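Local atomic coordinates of non-toxic crystal protein (Bacillus thuringiensis, PDB entry 2D42), a protein that is not toxic itself and forms parasporal inclusions, yet closely resembles the aerolysin-type beta-pore-forming toxins in structure. Residues 47-52 against 105-110. Numbering follows the deposited sequence.
Sequences PIVTDP and ANLFFE
Val49 sets its two methyls against the ring of Phe109 and the end of Leu107. Its CG2 stands over one face of the ring, offset toward the rim and 4.2 Å from the ring centroid, a CH-pi contact. The same methyl meets Leu107 CD1 at 3.9 Å. CG1, anti to the backbone N (chi1 179°), lies beside the ring atoms CD1 and CE1 of Phe109. A beta-branched valine suits this place: one residue supplies two methyls to a buried apolar layer while keeping an extended backbone. Ile48 and Phe108 point to the other, more exposed face, where Ile48 CD1 packs against Phe108 CB. There the extended side chain of Glu110 runs alongside Thr50 and crosses Ile48, its OE1 3.6 Å from Ile48 CG2 and its OE2 near Thr50 CG2; these are van der Waals contacts.

The two backbones form a parallel beta pairing. Phe108 N donates to Pro47 O at 2.9 Å, nearly straight at 173°, and Val49 N to Phe108 O at 2.7 Å; a weak bond from Glu110 N to Val49 O follows. Proline, lacking an N-H, fits at 47 because it joins this pairing as an acceptor through O, while its CB rests against Leu107 CD2. The short strand 48-49 thus borders a small three-stranded mixed sheet, with 101-109 in the middle and 114-122 beyond, in an elongated, beta-rich molecule of the aerolysin/ETX clan.

Behind the apolar layer, Phe163 touches both Val49 and Leu107, whereas Ile232 and Leu234 pack on Phe109. Lys165 NZ donates a hydrogen bond to Ile48 O, and Asp46 OD1 accepts from Ile48 N.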
# COMPACT_ATOMS: atom_id res chain seq x y z
N PRO A 47 -3.82 3.35 -13.30
CA PRO A 47 -2.39 3.06 -13.23
C PRO A 47 -1.50 3.84 -14.20
O PRO A 47 -0.30 3.62 -14.25
CB PRO A 47 -2.34 1.56 -13.49
CG PRO A 47 -3.41 1.40 -14.50
CD PRO A 47 -4.54 2.23 -13.92
N ILE A 48 -2.10 4.75 -14.97
CA ILE A 48 -1.34 5.54 -15.92
C ILE A 48 -0.87 6.81 -15.23
O ILE A 48 -1.66 7.72 -14.99
CB ILE A 48 -2.20 5.90 -17.15
CG1 ILE A 48 -2.83 4.63 -17.75
CG2 ILE A 48 -1.37 6.65 -18.18
CD1 ILE A 48 -1.84 3.49 -17.96
N VAL A 49 0.42 6.88 -14.90
CA VAL A 49 0.97 8.05 -14.23
C VAL A 49 1.39 9.10 -15.27
O VAL A 49 2.13 8.80 -16.21
CB VAL A 49 2.22 7.69 -13.39
CG1 VAL A 49 2.78 8.94 -12.73
CG2 VAL A 49 1.85 6.64 -12.35
N THR A 50 0.93 10.34 -15.10
CA THR A 50 1.28 11.39 -16.04
C THR A 50 2.31 12.37 -15.50
O THR A 50 2.75 13.27 -16.22
CB THR A 50 0.02 12.19 -16.49
OG1 THR A 50 -0.63 12.74 -15.34
CG2 THR A 50 -0.94 11.28 -17.23
N ASP A 51 2.71 12.19 -14.24
CA ASP A 51 3.69 13.06 -13.60
C ASP A 51 5.03 13.05 -14.31
O ASP A 51 5.42 12.05 -14.91
CB ASP A 51 3.94 12.64 -12.14
CG ASP A 51 2.70 12.67 -11.28
OD1 ASP A 51 2.82 13.07 -10.10
OD2 ASP A 51 1.62 12.27 -11.76
N PRO A 52 5.76 14.17 -14.26
CA PRO A 52 7.07 14.27 -14.91
C PRO A 52 8.09 13.47 -14.09
O PRO A 52 7.87 13.20 -12.92
CB PRO A 52 7.36 15.77 -14.86
CG PRO A 52 6.74 16.17 -13.56
CD PRO A 52 5.40 15.44 -13.61
N ALA A 105 1.67 -2.57 -7.34
CA ALA A 105 0.95 -2.02 -8.47
C ALA A 105 1.92 -1.79 -9.62
O ALA A 105 3.02 -1.26 -9.42
CB ALA A 105 0.27 -0.72 -8.09
N ASN A 106 1.53 -2.22 -10.82
CA ASN A 106 2.35 -2.05 -12.00
C ASN A 106 1.92 -0.75 -12.67
O ASN A 106 1.01 -0.74 -13.49
CB ASN A 106 2.16 -3.23 -12.96
CG ASN A 106 2.74 -4.52 -12.42
OD1 ASN A 106 3.93 -4.59 -12.10
ND2 ASN A 106 1.91 -5.55 -12.29
N LEU A 107 2.57 0.34 -12.30
CA LEU A 107 2.22 1.63 -12.86
C LEU A 107 2.94 1.88 -14.19
O LEU A 107 4.01 1.34 -14.44
CB LEU A 107 2.57 2.73 -11.86
CG LEU A 107 1.87 2.66 -10.50
CD1 LEU A 107 2.34 3.82 -9.63
CD2 LEU A 107 0.36 2.72 -10.69
N PHE A 108 2.33 2.70 -15.04
CA PHE A 108 2.94 3.04 -16.32
C PHE A 108 3.23 4.53 -16.29
O PHE A 108 2.33 5.34 -16.08
CB PHE A 108 2.00 2.72 -17.48
CG PHE A 108 2.60 3.00 -18.83
CD1 PHE A 108 3.71 2.27 -19.27
CD2 PHE A 108 2.08 4.00 -19.66
CE1 PHE A 108 4.29 2.53 -20.52
CE2 PHE A 108 2.65 4.27 -20.90
CZ PHE A 108 3.76 3.54 -21.33
N PHE A 109 4.48 4.88 -16.51
CA PHE A 109 4.87 6.28 -16.47
C PHE A 109 4.88 6.82 -17.90
O PHE A 109 5.88 6.79 -18.61
CB PHE A 109 6.21 6.38 -15.75
CG PHE A 109 6.12 6.00 -14.29
CD1 PHE A 109 5.99 6.98 -13.31
CD2 PHE A 109 6.07 4.65 -13.90
CE1 PHE A 109 5.81 6.64 -11.97
CE2 PHE A 109 5.88 4.30 -12.56
CZ PHE A 109 5.75 5.29 -11.59
N GLU A 110 3.70 7.29 -18.28
CA GLU A 110 3.44 7.82 -19.61
C GLU A 110 4.46 8.79 -20.19
O GLU A 110 4.73 8.75 -21.39
CB GLU A 110 2.06 8.45 -19.62
CG GLU A 110 1.54 8.89 -20.97
CD GLU A 110 0.07 9.23 -20.90
OE1 GLU A 110 -0.76 8.36 -21.24
OE2 GLU A 110 -0.26 10.36 -20.48